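Long-range contacts in SusD homolog (PDB 3IHV), which probably binds glycans at the outer membrane of Bacteroides thetaiotaomicron as a member of the SusD family: residues Leu170-Cys174 against Leu201-Tyr206; Tyr191-Ala197 against Leu260-Ser264; Thr257-Ile261 against Arg396-Val400; Trp392-Arg396 against Phe465-Arg469. All coordinates share one frame; numbering follows the deposited sequence. Where two conformers were deposited one is given.

Contact 1 of 4, residues Leu170-Cys174 against Leu201-Tyr206; sequences LLYAC and LLTKVY
L170 lays its side chain across the flank of helix 195-210, with both methyls in use. Its CD1 rests 3.8 Å from V205 CG2 and close to the backbone at L202 CA, while CD2 meets L201 CD2 at 4.0 Å, the two leucine side chains crossing at about a right angle. L202, on helix 195-210, packs back against helix 159-176. Its CG lies opposite the backbone N (chi1 -176°), and the fork of its methyls is divided between two neighbours: CD1 packs against L170 CB, and CD2 presses on L171 CD2 at 3.5 Å, the closest approach between the segments. C174, one turn on from L170, adds its SG 4.2 Å from L202 CD2. L202 CD1 lies over one face of the Y206 ring, toward the rim, and the hydroxyl of that ring is hydrogen-bonded to E167, a turn before L171 on helix 159-176. The short axes run nearly antiparallel, at 152°, and approach to 10.7 Å, a gap that leucine side chains span. Such antiparallel helix pairs fit the TPR-like helical part of SusD proteins. No hydrogen bond joins the two segments, so what holds them is dispersion between mostly buried apolar side chains, with L171 at the exposed margin.

Contact 2 of 4, residues Tyr191-Ala197 against Leu260-Ser264; sequences YRFSKGA and LIEIS. With EDO (1,2-ethanediol), chain N; EDO (1,2-ethanediol), chain M.
A197 CB is wedged into the corner of the chain at L260 and I261, 3.5 Å from L260 O and 3.7 Å from I261 CG1. This is one tight patch: L260 heads for the helix and its CD1 reaches G196 O, so the first turn of helix 195-210 sits directly on the bend, while I261 brings its CD1 end to F193 CE1 at 3.7 Å. Opposite L395, L260 and I261 form a classic beta bulge. The Y191 ring is the second tight patch, gripped by S264 and E262. S264 CB stands over the centre of the ring in a CH-pi contact, 3.7 Å from the centroid and 10° off the normal, and E262 O lies at the edge, 3.5 Å from Y191 CD1. The extended E262 side chain also passes this edge, its carboxylate plane turned 74° from the ring, and one water links Y191 OH to E262 OE2; E262 is further held by S259 and T249. Between the two patches, ethanediol and water sit along the backbones. One ethanediol lies between Y191 O and E262 O: its O1 donates to Y191 O at 2.8 Å, while its O2 is close to both carbonyls but undecided between them. A second accepts from S264 N at 2.7 Å in a nearly straight bond. Both are probably from the crystallisation liquor. Another water bridges R192 O and L260 O, just ahead of the helix. Apolar and CH-pi packing thus carries the direct contact, whereas the backbone carbonyls of Y191, R192 and L260 are met by small molecules.

Contact 3 of 4, residues Thr257-Ile261 against Arg396-Val400; sequences TESLI and RYADV
E258 meets the strand-to-helix junction twice, once through its backbone and once through its carboxylate. Its carbonyl O accepts from Y397 N at 2.8 Å, in the carbonyl plane and on a lone pair, and R396 CA approaches the same oxygen in a CA-H...O contact. The side chain sets CG anti to the backbone N (chi1 -174°) and runs extended beyond, which carries E258 OE2 to R396 NH1 in a salt bridge of 2.8 Å. Here the oxygen lies in the guanidinium plane, but the nitrogen comes from above the carboxylate plane, 35° out of it, and the bond is bent. E258 and R396 run side by side in the same direction; with one bond only and their planes 61° apart, this is no coplanar, two-pronged grip. A398 CB lies 3.5 Å from E258 OE2. Beside the polar pair, L260 CD1 packs 3.8 Å from V400 CG2, at about a right angle, and lies 3.9 Å from Y397 N. S259 and R396 form an antiparallel non-hydrogen-bonded pair, and R396 is the N-cap residue of helix 397-412, so the strand passes straight into the helix. Farther out, R429 and the backbone N of L239 hold E258 OE1, while E462 is a second acidic partner of R396 NH1. R429 NH2 also comes close to R396 NH1, a like-charge approach the neighbouring acids would probably offset. This buried charge network probably keeps E258 ionised and restrains the guanidinium through several partners, while the backbone bond ties E258 to the first residue of the helix.

Contact 4 of 4, residues Trp392-Arg396 against Phe465-Arg469; sequences WYFLR and FEGHR
With its CG set beside the backbone N (chi1 -65°) and the chain extended beyond (chi2 174°), E466 brings its carboxylate to R396, whose own chain bends at chi3 (-78°) to present NE and NH2. The grip is side-on: R396 NE donates to E466 OE1 at 2.8 Å and R396 NH2 to E466 OE2 at 2.8 Å, both to syn lone pairs, with the flat groups nearly coplanar. K370 also salt-bridges E466 OE2. R396 CD lies over one Y393 ring face, toward its rim. Elsewhere along the strand, the W392 ring reaches the loop backbone: W392 CZ2 approaches E466 O at 3.2 Å, and F465 O lies at the ring's edge, nearest CH2. One water accepts from W392 NE1 and donates to E466 O. A second water donates to Y393 O and to E466 OE1, and lies 2.8 Å from H468 NE2, in that ring's plane. H468 CE1 points at F394 O, 3.1 Å away, while E466 O stands over a face of the imidazole, offset toward the rim. This side-on, bidentate arginine-glutamate bridge with two bridging waters fastens the loop between helices 448-463 and 469-475 to the bulged strand 392-396 at the core of the SusD fold.

How the contacts relate
From the N terminus, contact 1 closes first, joining helix 159-176 to helix 195-210. Contact 2 opens between those two segments, at the entry to helix 195-210, and so crosses contact 1 before running on to strand 259-263. Contact 3 begins on that same strand, sharing L260 and I261, and closes a long loop at the start of helix 397-412. Contact 4 starts where contact 3 ends, at R396, and reaches the loop after helix 448-463. Backbone pairing of strands 259-263 and 392-396 links contacts 2, 3 and 4. K204 of contact 1 salt-bridges D399 of contact 3, tying the earlier helices to the later ones around this small sheet.

Contact 1 of 4, residues Leu170-Cys174 against Leu201-Tyr206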
loop_
_atom_site.group_PDB
_atom_site.type_symbol
_atom_site.label_atom_id
_atom_site.label_comp_id
_atom_site.label_asym_id
_atom_site.label_seq_id
_atom_site.Cartn_x
_atom_site.Cartn_y
_atom_site.Cartn_z
ATOM N N LEU A 170 -10.118 -12.973 8.387
ATOM C CA LEU A 170 -10.469 -12.756 6.988
ATOM C C LEU A 170 -11.424 -13.833 6.471
ATOM O O LEU A 170 -12.314 -13.534 5.652
ATOM C CB LEU A 170 -9.214 -12.642 6.107
ATOM C CG LEU A 170 -8.387 -11.415 6.455
ATOM C CD1 LEU A 170 -7.032 -11.429 5.712
ATOM C CD2 LEU A 170 -9.150 -10.150 6.127
ATOM N N LEU A 171 -11.250 -15.081 6.913
ATOM C CA LEU A 171 -12.166 -16.150 6.498
ATOM C C LEU A 171 -13.601 -15.839 6.926
ATOM O O LEU A 171 -14.539 -16.064 6.137
ATOM C CB LEU A 171 -11.737 -17.549 6.985
ATOM C CG LEU A 171 -10.562 -18.191 6.272
ATOM C CD1 LEU A 171 -10.148 -19.513 7.014
ATOM C CD2 LEU A 171 -10.919 -18.477 4.803
ATOM N N TYR A 172 -13.791 -15.335 8.149
ATOM C CA TYR A 172 -15.123 -14.920 8.564
ATOM C C TYR A 172 -15.667 -13.801 7.641
ATOM O O TYR A 172 -16.804 -13.869 7.210
ATOM C CB TYR A 172 -15.113 -14.417 10.010
ATOM C CG TYR A 172 -16.468 -14.008 10.536
ATOM C CD1 TYR A 172 -16.975 -12.738 10.303
ATOM C CD2 TYR A 172 -17.226 -14.886 11.311
ATOM C CE1 TYR A 172 -18.216 -12.343 10.819
ATOM C CE2 TYR A 172 -18.478 -14.501 11.821
ATOM C CZ TYR A 172 -18.949 -13.231 11.580
ATOM O OH TYR A 172 -20.158 -12.864 12.070
ATOM N N ALA A 173 -14.843 -12.804 7.312
ATOM C CA ALA A 173 -15.286 -11.687 6.441
ATOM C C ALA A 173 -15.619 -12.206 5.031
ATOM O O ALA A 173 -16.605 -11.774 4.441
ATOM C CB ALA A 173 -14.239 -10.549 6.425
ATOM N N CYS A 174 -14.843 -13.163 4.525
ATOM C CA CYS A 174 -15.150 -13.791 3.244
ATOM C C CYS A 174 -16.510 -14.489 3.288
ATOM O O CYS A 174 -17.258 -14.452 2.311
ATOM C CB CYS A 174 -14.102 -14.834 2.843
ATOM S SG CYS A 174 -12.473 -14.110 2.418
ATOM N N LEU A 201 -7.487 -9.563 0.042
ATOM C CA LEU A 201 -6.510 -9.402 1.099
ATOM C C LEU A 201 -6.041 -10.762 1.621
ATOM O O LEU A 201 -4.854 -10.938 1.863
ATOM C CB LEU A 201 -7.060 -8.523 2.230
ATOM C CG LEU A 201 -6.075 -8.279 3.385
ATOM C CD1 LEU A 201 -4.825 -7.599 2.893
ATOM C CD2 LEU A 201 -6.756 -7.452 4.466
ATOM N N LEU A 202 -6.953 -11.709 1.771
ATOM C CA LEU A 202 -6.586 -13.052 2.235
ATOM C C LEU A 202 -5.605 -13.709 1.250
ATOM O O LEU A 202 -4.681 -14.395 1.668
ATOM C CB LEU A 202 -7.819 -13.909 2.473
ATOM C CG LEU A 202 -7.541 -15.295 3.038
ATOM C CD1 LEU A 202 -6.669 -15.217 4.305
ATOM C CD2 LEU A 202 -8.856 -16.086 3.277
ATOM N N THR A 203 -5.794 -13.475 -0.041
ATOM C CA THR A 203 -4.853 -13.970 -1.052
ATOM C C THR A 203 -3.457 -13.417 -0.772
ATOM O O THR A 203 -2.476 -14.155 -0.787
ATOM C CB THR A 203 -5.305 -13.534 -2.473
ATOM O OG1 THR A 203 -6.606 -14.040 -2.735
ATOM C CG2 THR A 203 -4.325 -13.966 -3.576
ATOM N N LYS A 204 -3.369 -12.111 -0.536
ATOM C CA LYS A 204 -2.061 -11.477 -0.265
ATOM C C LYS A 204 -1.426 -11.981 1.038
ATOM O O LYS A 204 -0.234 -12.161 1.121
ATOM C CB LYS A 204 -2.131 -9.964 -0.316
ATOM C CG LYS A 204 -0.786 -9.244 -0.060
ATOM C CD LYS A 204 -0.875 -7.746 -0.290
ATOM C CE LYS A 204 -0.815 -7.426 -1.766
ATOM N NZ LYS A 204 -0.650 -5.985 -2.035
ATOM N N VAL A 205 -2.256 -12.185 2.047
ATOM C CA VAL A 205 -1.803 -12.758 3.328
ATOM C C VAL A 205 -1.243 -14.124 3.125
ATOM O O VAL A 205 -0.146 -14.419 3.589
ATOM C CB VAL A 205 -2.992 -12.772 4.334
ATOM C CG1 VAL A 205 -2.721 -13.694 5.563
ATOM C CG2 VAL A 205 -3.382 -11.334 4.723
ATOM N N TYR A 206 -1.967 -14.994 2.409
ATOM C CA TYR A 206 -1.435 -16.316 2.154
ATOM C C TYR A 206 -0.153 -16.293 1.339
ATOM O O TYR A 206 0.769 -17.061 1.634
ATOM C CB TYR A 206 -2.435 -17.210 1.421
ATOM C CG TYR A 206 -3.616 -17.713 2.241
ATOM C CD1 TYR A 206 -3.417 -18.343 3.473
ATOM C CD2 TYR A 206 -4.875 -17.751 1.700
ATOM C CE1 TYR A 206 -4.506 -18.837 4.218
ATOM C CE2 TYR A 206 -5.957 -18.287 2.397
ATOM C CZ TYR A 206 -5.762 -18.862 3.640
ATOM O OH TYR A 206 -6.831 -19.377 4.346
#

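Contact 2 of 4, residues Tyr191-Ala197 against Leu260-Ser264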
loop_
_atom_site.group_PDB
_atom_site.type_symbol
_atom_site.label_atom_id
_atom_site.label_comp_id
_atom_site.label_asym_id
_atom_site.label_seq_id
_atom_site.Cartn_x
_atom_site.Cartn_y
_atom_site.Cartn_z
ATOM N N TYR A 191 -15.750 2.480 0.126
ATOM C CA TYR A 191 -14.514 2.466 0.927
ATOM C C TYR A 191 -14.614 1.621 2.182
ATOM O O TYR A 191 -13.850 1.816 3.131
ATOM C CB TYR A 191 -14.068 3.892 1.295
ATOM C CG TYR A 191 -13.967 4.847 0.120
ATOM C CD1 TYR A 191 -12.916 4.786 -0.769
ATOM C CD2 TYR A 191 -14.938 5.845 -0.080
ATOM C CE1 TYR A 191 -12.817 5.676 -1.846
ATOM C CE2 TYR A 191 -14.849 6.712 -1.147
ATOM C CZ TYR A 191 -13.793 6.624 -2.020
ATOM O OH TYR A 191 -13.698 7.481 -3.084
ATOM N N ARG A 192 -15.591 0.708 2.205
ATOM C CA ARG A 192 -15.744 -0.228 3.276
ATOM C C ARG A 192 -15.509 -1.646 2.736
ATOM O O ARG A 192 -15.623 -1.921 1.516
ATOM C CB ARG A 192 -17.121 -0.105 3.905
ATOM C CG ARG A 192 -17.224 1.180 4.704
ATOM C CD ARG A 192 -18.532 1.506 5.132
ATOM N NE ARG A 192 -19.128 0.481 5.959
ATOM C CZ ARG A 192 -20.372 0.558 6.390
ATOM N NH1 ARG A 192 -21.107 1.635 6.127
ATOM N NH2 ARG A 192 -20.891 -0.443 7.094
ATOM N N PHE A 193 -15.118 -2.528 3.627
ATOM C CA PHE A 193 -14.906 -3.913 3.268
ATOM C C PHE A 193 -16.177 -4.605 2.744
ATOM O O PHE A 193 -17.259 -4.536 3.350
ATOM C CB PHE A 193 -14.406 -4.738 4.471
ATOM C CG PHE A 193 -12.904 -4.797 4.578
ATOM C CD1 PHE A 193 -12.191 -5.677 3.782
ATOM C CD2 PHE A 193 -12.217 -3.994 5.464
ATOM C CE1 PHE A 193 -10.808 -5.750 3.844
ATOM C CE2 PHE A 193 -10.815 -4.066 5.532
ATOM C CZ PHE A 193 -10.124 -4.953 4.730
ATOM N N SER A 194 -15.979 -5.328 1.656
ATOM C CA SER A 194 -16.952 -6.214 1.048
ATOM C C SER A 194 -16.193 -7.498 0.726
ATOM O O SER A 194 -14.976 -7.547 0.876
ATOM C CB SER A 194 -17.579 -5.624 -0.185
ATOM O OG SER A 194 -18.472 -4.566 0.184
ATOM N N LYS A 195 -16.899 -8.505 0.232
ATOM C CA LYS A 195 -16.303 -9.828 0.041
ATOM C C LYS A 195 -15.078 -9.844 -0.850
ATOM O O LYS A 195 -14.111 -10.576 -0.576
ATOM C CB LYS A 195 -17.328 -10.846 -0.490
ATOM C CG LYS A 195 -16.864 -12.266 -0.210
ATOM C CD LYS A 195 -17.626 -13.346 -0.958
ATOM C CE LYS A 195 -19.088 -13.396 -0.674
ATOM N NZ LYS A 195 -19.442 -13.803 0.738
ATOM N N GLY A 196 -15.104 -9.051 -1.912
ATOM C CA GLY A 196 -13.961 -9.000 -2.841
ATOM C C GLY A 196 -12.687 -8.577 -2.167
ATOM O O GLY A 196 -11.644 -9.175 -2.385
ATOM N N ALA A 197 -12.774 -7.558 -1.315
ATOM C CA ALA A 197 -11.629 -7.091 -0.563
ATOM C C ALA A 197 -11.157 -8.109 0.438
ATOM O O ALA A 197 -9.952 -8.247 0.646
ATOM C CB ALA A 197 -11.940 -5.778 0.160
ATOM N N LEU A 260 -10.549 -2.438 -4.325
ATOM C CA LEU A 260 -10.996 -3.338 -3.260
ATOM C C LEU A 260 -10.819 -2.693 -1.859
ATOM O O LEU A 260 -11.797 -2.553 -1.123
ATOM C CB LEU A 260 -10.245 -4.655 -3.395
ATOM C CG LEU A 260 -10.499 -5.406 -4.718
ATOM C CD1 LEU A 260 -9.650 -6.692 -4.715
ATOM C CD2 LEU A 260 -11.978 -5.732 -4.986
ATOM N N ILE A 261 -9.606 -2.231 -1.545
ATOM C CA ILE A 261 -9.298 -1.579 -0.292
ATOM C C ILE A 261 -8.692 -0.223 -0.642
ATOM O O ILE A 261 -7.591 -0.148 -1.154
ATOM C CB ILE A 261 -8.337 -2.397 0.608
ATOM C CG1 ILE A 261 -8.928 -3.787 0.863
ATOM C CG2 ILE A 261 -8.085 -1.608 1.938
ATOM C CD1 ILE A 261 -7.982 -4.756 1.636
ATOM N N GLU A 262 -9.448 0.839 -0.392
ATOM C CA GLU A 262 -9.003 2.160 -0.714
ATOM C C GLU A 262 -9.352 3.023 0.491
ATOM O O GLU A 262 -10.469 2.937 1.010
ATOM C CB GLU A 262 -9.692 2.627 -2.017
ATOM C CG GLU A 262 -9.277 4.026 -2.497
ATOM C CD GLU A 262 -9.972 4.453 -3.770
ATOM O OE1 GLU A 262 -10.883 3.720 -4.253
ATOM O OE2 GLU A 262 -9.560 5.497 -4.306
ATOM N N ILE A 263 -8.381 3.828 0.936
ATOM C CA ILE A 263 -8.552 4.710 2.075
ATOM C C ILE A 263 -9.036 6.050 1.567
ATOM O O ILE A 263 -8.387 6.673 0.717
ATOM C CB ILE A 263 -7.218 4.946 2.824
ATOM C CG1 ILE A 263 -6.476 3.635 3.034
ATOM C CG2 ILE A 263 -7.461 5.704 4.151
ATOM C CD1 ILE A 263 -7.335 2.521 3.614
ATOM N N SER A 264 -10.171 6.501 2.058
ATOM C CA SER A 264 -10.716 7.789 1.660
ATOM C C SER A 264 -10.266 8.901 2.593
ATOM O O SER A 264 -10.432 8.825 3.819
ATOM C CB SER A 264 -12.247 7.760 1.623
ATOM O OG SER A 264 -12.774 9.059 1.427
HETATM C C1 EDO N . -10.961 -0.154 4.052
HETATM O O1 EDO N . -12.122 -0.407 3.232
HETATM C C2 EDO N . -10.249 1.132 3.601
HETATM O O2 EDO N . -11.100 2.284 3.506
HETATM C C1 EDO M . -11.197 5.734 5.210
HETATM O O1 EDO M . -11.628 5.193 3.972
HETATM C C2 EDO M . -11.014 4.649 6.255
HETATM O O2 EDO M . -10.298 3.486 5.818
HETATM O O HOH W 1 -11.551 7.102 -4.808
HETATM O O HOH W 2 -14.255 -3.607 -0.196
#

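Contact 3 of 4, residues Thr257-Ile261 against Arg396-Val400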
loop_
_atom_site.group_PDB
_atom_site.type_symbol
_atom_site.label_atom_id
_atom_site.label_comp_id
_atom_site.label_asym_id
_atom_site.label_seq_id
_atom_site.Cartn_x
_atom_site.Cartn_y
_atom_site.Cartn_z
ATOM N N THR A 257 -15.506 -1.725 -8.911
ATOM C CA THR A 257 -15.034 -2.661 -9.916
ATOM C C THR A 257 -13.645 -3.228 -9.631
ATOM O O THR A 257 -13.477 -4.435 -9.496
ATOM C CB THR A 257 -15.068 -2.027 -11.325
ATOM O OG1 THR A 257 -16.406 -1.621 -11.634
ATOM C CG2 THR A 257 -14.592 -3.028 -12.374
ATOM N N GLU A 258 -12.669 -2.338 -9.566
ATOM C CA GLU A 258 -11.264 -2.681 -9.320
ATOM C C GLU A 258 -10.770 -2.334 -7.930
ATOM O O GLU A 258 -9.937 -3.020 -7.361
ATOM C CB GLU A 258 -10.384 -1.995 -10.382
ATOM C CG GLU A 258 -8.922 -2.404 -10.289
ATOM C CD GLU A 258 -8.062 -2.028 -11.474
ATOM O OE1 GLU A 258 -8.570 -1.477 -12.493
ATOM O OE2 GLU A 258 -6.849 -2.318 -11.340
ATOM N N SER A 259 -11.228 -1.218 -7.392
ATOM C CA SER A 259 -10.796 -0.789 -6.087
ATOM C C SER A 259 -11.392 -1.680 -4.994
ATOM O O SER A 259 -12.584 -1.643 -4.735
ATOM C CB SER A 259 -11.253 0.649 -5.842
ATOM O OG SER A 259 -10.695 1.071 -4.616
ATOM N N LEU A 260 -10.549 -2.438 -4.325
ATOM C CA LEU A 260 -10.996 -3.338 -3.260
ATOM C C LEU A 260 -10.819 -2.693 -1.859
ATOM O O LEU A 260 -11.797 -2.553 -1.123
ATOM C CB LEU A 260 -10.245 -4.655 -3.395
ATOM C CG LEU A 260 -10.499 -5.406 -4.718
ATOM C CD1 LEU A 260 -9.650 -6.692 -4.715
ATOM C CD2 LEU A 260 -11.978 -5.732 -4.986
ATOM N N ILE A 261 -9.606 -2.231 -1.545
ATOM C CA ILE A 261 -9.298 -1.579 -0.292
ATOM C C ILE A 261 -8.692 -0.223 -0.642
ATOM O O ILE A 261 -7.591 -0.148 -1.154
ATOM C CB ILE A 261 -8.337 -2.397 0.608
ATOM C CG1 ILE A 261 -8.928 -3.787 0.863
ATOM C CG2 ILE A 261 -8.085 -1.608 1.938
ATOM C CD1 ILE A 261 -7.982 -4.756 1.636
ATOM N N ARG A 396 -5.940 -3.290 -5.143
ATOM C CA ARG A 396 -6.704 -3.229 -6.377
ATOM C C ARG A 396 -6.843 -4.643 -6.951
ATOM O O ARG A 396 -5.984 -5.484 -6.753
ATOM C CB ARG A 396 -5.977 -2.380 -7.441
ATOM C CG ARG A 396 -5.822 -0.950 -7.041
ATOM C CD ARG A 396 -5.470 -0.033 -8.186
ATOM N NE ARG A 396 -4.081 -0.060 -8.608
ATOM C CZ ARG A 396 -3.601 -0.664 -9.709
ATOM N NH1 ARG A 396 -4.377 -1.383 -10.533
ATOM N NH2 ARG A 396 -2.325 -0.506 -10.011
ATOM N N TYR A 397 -7.876 -4.897 -7.723
ATOM C CA TYR A 397 -8.021 -6.223 -8.327
ATOM C C TYR A 397 -6.844 -6.624 -9.201
ATOM O O TYR A 397 -6.534 -7.816 -9.289
ATOM C CB TYR A 397 -9.301 -6.230 -9.130
ATOM C CG TYR A 397 -9.758 -7.523 -9.720
ATOM C CD1 TYR A 397 -10.295 -8.521 -8.930
ATOM C CD2 TYR A 397 -9.746 -7.718 -11.089
ATOM C CE1 TYR A 397 -10.774 -9.690 -9.477
ATOM C CE2 TYR A 397 -10.226 -8.878 -11.643
ATOM C CZ TYR A 397 -10.756 -9.867 -10.823
ATOM O OH TYR A 397 -11.253 -11.004 -11.383
ATOM N N ALA A 398 -6.162 -5.667 -9.855
ATOM C CA ALA A 398 -5.002 -6.053 -10.677
ATOM C C ALA A 398 -3.915 -6.763 -9.839
ATOM O O ALA A 398 -3.249 -7.662 -10.304
ATOM C CB ALA A 398 -4.392 -4.827 -11.394
ATOM N N ASP A 399 -3.721 -6.286 -8.622
ATOM C CA ASP A 399 -2.747 -6.861 -7.659
ATOM C C ASP A 399 -3.161 -8.303 -7.399
ATOM O O ASP A 399 -2.339 -9.257 -7.466
ATOM C CB ASP A 399 -2.798 -5.986 -6.399
ATOM C CG ASP A 399 -1.685 -6.258 -5.385
ATOM O OD1 ASP A 399 -1.027 -7.312 -5.427
ATOM O OD2 ASP A 399 -1.503 -5.381 -4.499
ATOM N N VAL A 400 -4.463 -8.513 -7.180
ATOM C CA VAL A 400 -4.955 -9.852 -6.929
ATOM C C VAL A 400 -4.781 -10.755 -8.160
ATOM O O VAL A 400 -4.363 -11.900 -8.007
ATOM C CB VAL A 400 -6.417 -9.887 -6.440
ATOM C CG1 VAL A 400 -6.844 -11.347 -6.167
ATOM C CG2 VAL A 400 -6.607 -9.003 -5.161
#

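Contact 4 of 4, residues Trp392-Arg396 against Phe465-Arg469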
loop_
_atom_site.group_PDB
_atom_site.type_symbol
_atom_site.label_atom_id
_atom_site.label_comp_id
_atom_site.label_asym_id
_atom_site.label_seq_id
_atom_site.Cartn_x
_atom_site.Cartn_y
_atom_site.Cartn_z
ATOM N N TRP A 392 -6.058 6.678 -1.193
ATOM C CA TRP A 392 -4.965 5.694 -1.220
ATOM C C TRP A 392 -5.405 4.269 -1.522
ATOM O O TRP A 392 -6.118 3.636 -0.726
ATOM C CB TRP A 392 -4.165 5.696 0.100
ATOM C CG TRP A 392 -2.964 4.827 -0.022
ATOM C CD1 TRP A 392 -2.737 3.631 0.589
ATOM C CD2 TRP A 392 -1.811 5.102 -0.808
ATOM N NE1 TRP A 392 -1.525 3.118 0.193
ATOM C CE2 TRP A 392 -0.927 3.992 -0.666
ATOM C CE3 TRP A 392 -1.474 6.130 -1.688
ATOM C CZ2 TRP A 392 0.297 3.925 -1.315
ATOM C CZ3 TRP A 392 -0.254 6.082 -2.325
ATOM C CH2 TRP A 392 0.625 4.981 -2.140
ATOM N N TYR A 393 -4.978 3.751 -2.662
ATOM C CA TYR A 393 -5.260 2.363 -2.992
ATOM C C TYR A 393 -4.319 1.429 -2.217
ATOM O O TYR A 393 -3.097 1.395 -2.463
ATOM C CB TYR A 393 -5.050 2.024 -4.460
ATOM C CG TYR A 393 -6.030 2.634 -5.444
ATOM C CD1 TYR A 393 -7.387 2.275 -5.426
ATOM C CD2 TYR A 393 -5.584 3.497 -6.424
ATOM C CE1 TYR A 393 -8.276 2.790 -6.348
ATOM C CE2 TYR A 393 -6.469 4.039 -7.367
ATOM C CZ TYR A 393 -7.810 3.667 -7.324
ATOM O OH TYR A 393 -8.671 4.189 -8.250
ATOM N N PHE A 394 -4.872 0.676 -1.275
ATOM C CA PHE A 394 -4.101 -0.358 -0.605
ATOM C C PHE A 394 -4.147 -1.689 -1.395
ATOM O O PHE A 394 -3.167 -2.475 -1.407
ATOM C CB PHE A 394 -4.617 -0.539 0.835
ATOM C CG PHE A 394 -3.893 -1.619 1.622
ATOM C CD1 PHE A 394 -2.596 -1.423 2.065
ATOM C CD2 PHE A 394 -4.554 -2.775 1.988
ATOM C CE1 PHE A 394 -1.938 -2.406 2.805
ATOM C CE2 PHE A 394 -3.919 -3.763 2.729
ATOM C CZ PHE A 394 -2.606 -3.575 3.153
ATOM N N LEU A 395 -5.301 -1.998 -2.002
ATOM C CA LEU A 395 -5.471 -3.233 -2.763
ATOM C C LEU A 395 -6.437 -3.043 -3.933
ATOM O O LEU A 395 -7.613 -2.639 -3.735
ATOM C CB LEU A 395 -6.021 -4.373 -1.875
ATOM C CG LEU A 395 -5.998 -5.770 -2.534
ATOM C CD1 LEU A 395 -4.563 -6.182 -2.850
ATOM C CD2 LEU A 395 -6.725 -6.800 -1.648
ATOM N N ARG A 396 -5.940 -3.290 -5.143
ATOM C CA ARG A 396 -6.704 -3.229 -6.377
ATOM C C ARG A 396 -6.843 -4.643 -6.951
ATOM O O ARG A 396 -5.984 -5.484 -6.753
ATOM C CB ARG A 396 -5.977 -2.380 -7.441
ATOM C CG ARG A 396 -5.822 -0.950 -7.041
ATOM C CD ARG A 396 -5.470 -0.033 -8.186
ATOM N NE ARG A 396 -4.081 -0.060 -8.608
ATOM C CZ ARG A 396 -3.601 -0.664 -9.709
ATOM N NH1 ARG A 396 -4.377 -1.383 -10.533
ATOM N NH2 ARG A 396 -2.325 -0.506 -10.011
ATOM N N PHE A 465 4.959 2.460 -6.944
ATOM C CA PHE A 465 4.737 3.580 -6.027
ATOM C C PHE A 465 3.502 3.424 -5.115
ATOM O O PHE A 465 3.287 4.267 -4.244
ATOM C CB PHE A 465 4.725 4.924 -6.766
ATOM C CG PHE A 465 5.754 4.998 -7.841
ATOM C CD1 PHE A 465 7.101 4.763 -7.547
ATOM C CD2 PHE A 465 5.390 5.254 -9.165
ATOM C CE1 PHE A 465 8.047 4.782 -8.560
ATOM C CE2 PHE A 465 6.347 5.258 -10.164
ATOM C CZ PHE A 465 7.671 5.005 -9.863
ATOM N N GLU A 466 2.714 2.360 -5.299
ATOM C CA GLU A 466 1.498 2.134 -4.499
ATOM C C GLU A 466 1.765 1.381 -3.160
ATOM O O GLU A 466 0.833 0.943 -2.486
ATOM C CB GLU A 466 0.458 1.385 -5.320
ATOM C CG GLU A 466 -0.054 2.160 -6.511
ATOM C CD GLU A 466 -0.979 1.349 -7.389
ATOM O OE1 GLU A 466 -1.998 0.795 -6.894
ATOM O OE2 GLU A 466 -0.690 1.267 -8.603
ATOM N N GLY A 467 3.039 1.226 -2.808
ATOM C CA GLY A 467 3.428 0.751 -1.488
ATOM C C GLY A 467 3.713 -0.714 -1.308
ATOM O O GLY A 467 3.804 -1.174 -0.161
ATOM N N HIS A 468 3.872 -1.434 -2.407
ATOM C CA HIS A 468 4.064 -2.882 -2.356
ATOM C C HIS A 468 5.449 -3.386 -2.646
ATOM O O HIS A 468 5.794 -4.522 -2.283
ATOM C CB HIS A 468 3.112 -3.553 -3.374
ATOM C CG HIS A 468 1.708 -3.070 -3.241
ATOM N ND1 HIS A 468 0.976 -3.234 -2.074
ATOM C CD2 HIS A 468 0.963 -2.292 -4.057
ATOM C CE1 HIS A 468 -0.186 -2.617 -2.213
ATOM N NE2 HIS A 468 -0.220 -2.043 -3.407
ATOM N N ARG A 469 6.267 -2.584 -3.305
ATOM C CA ARG A 469 7.519 -3.132 -3.791
ATOM C C ARG A 469 8.459 -3.662 -2.714
ATOM O O ARG A 469 9.011 -4.763 -2.822
ATOM C CB ARG A 469 8.229 -2.124 -4.693
ATOM C CG ARG A 469 9.448 -2.718 -5.395
ATOM C CD ARG A 469 9.048 -3.849 -6.309
ATOM N NE ARG A 469 10.096 -4.275 -7.228
ATOM C CZ ARG A 469 9.884 -5.196 -8.160
ATOM N NH1 ARG A 469 8.699 -5.789 -8.260
ATOM N NH2 ARG A 469 10.864 -5.559 -8.981
HETATM O O HOH W 3 -0.363 0.375 -0.076
HETATM O O HOH W 4 -2.335 -0.477 -4.498
#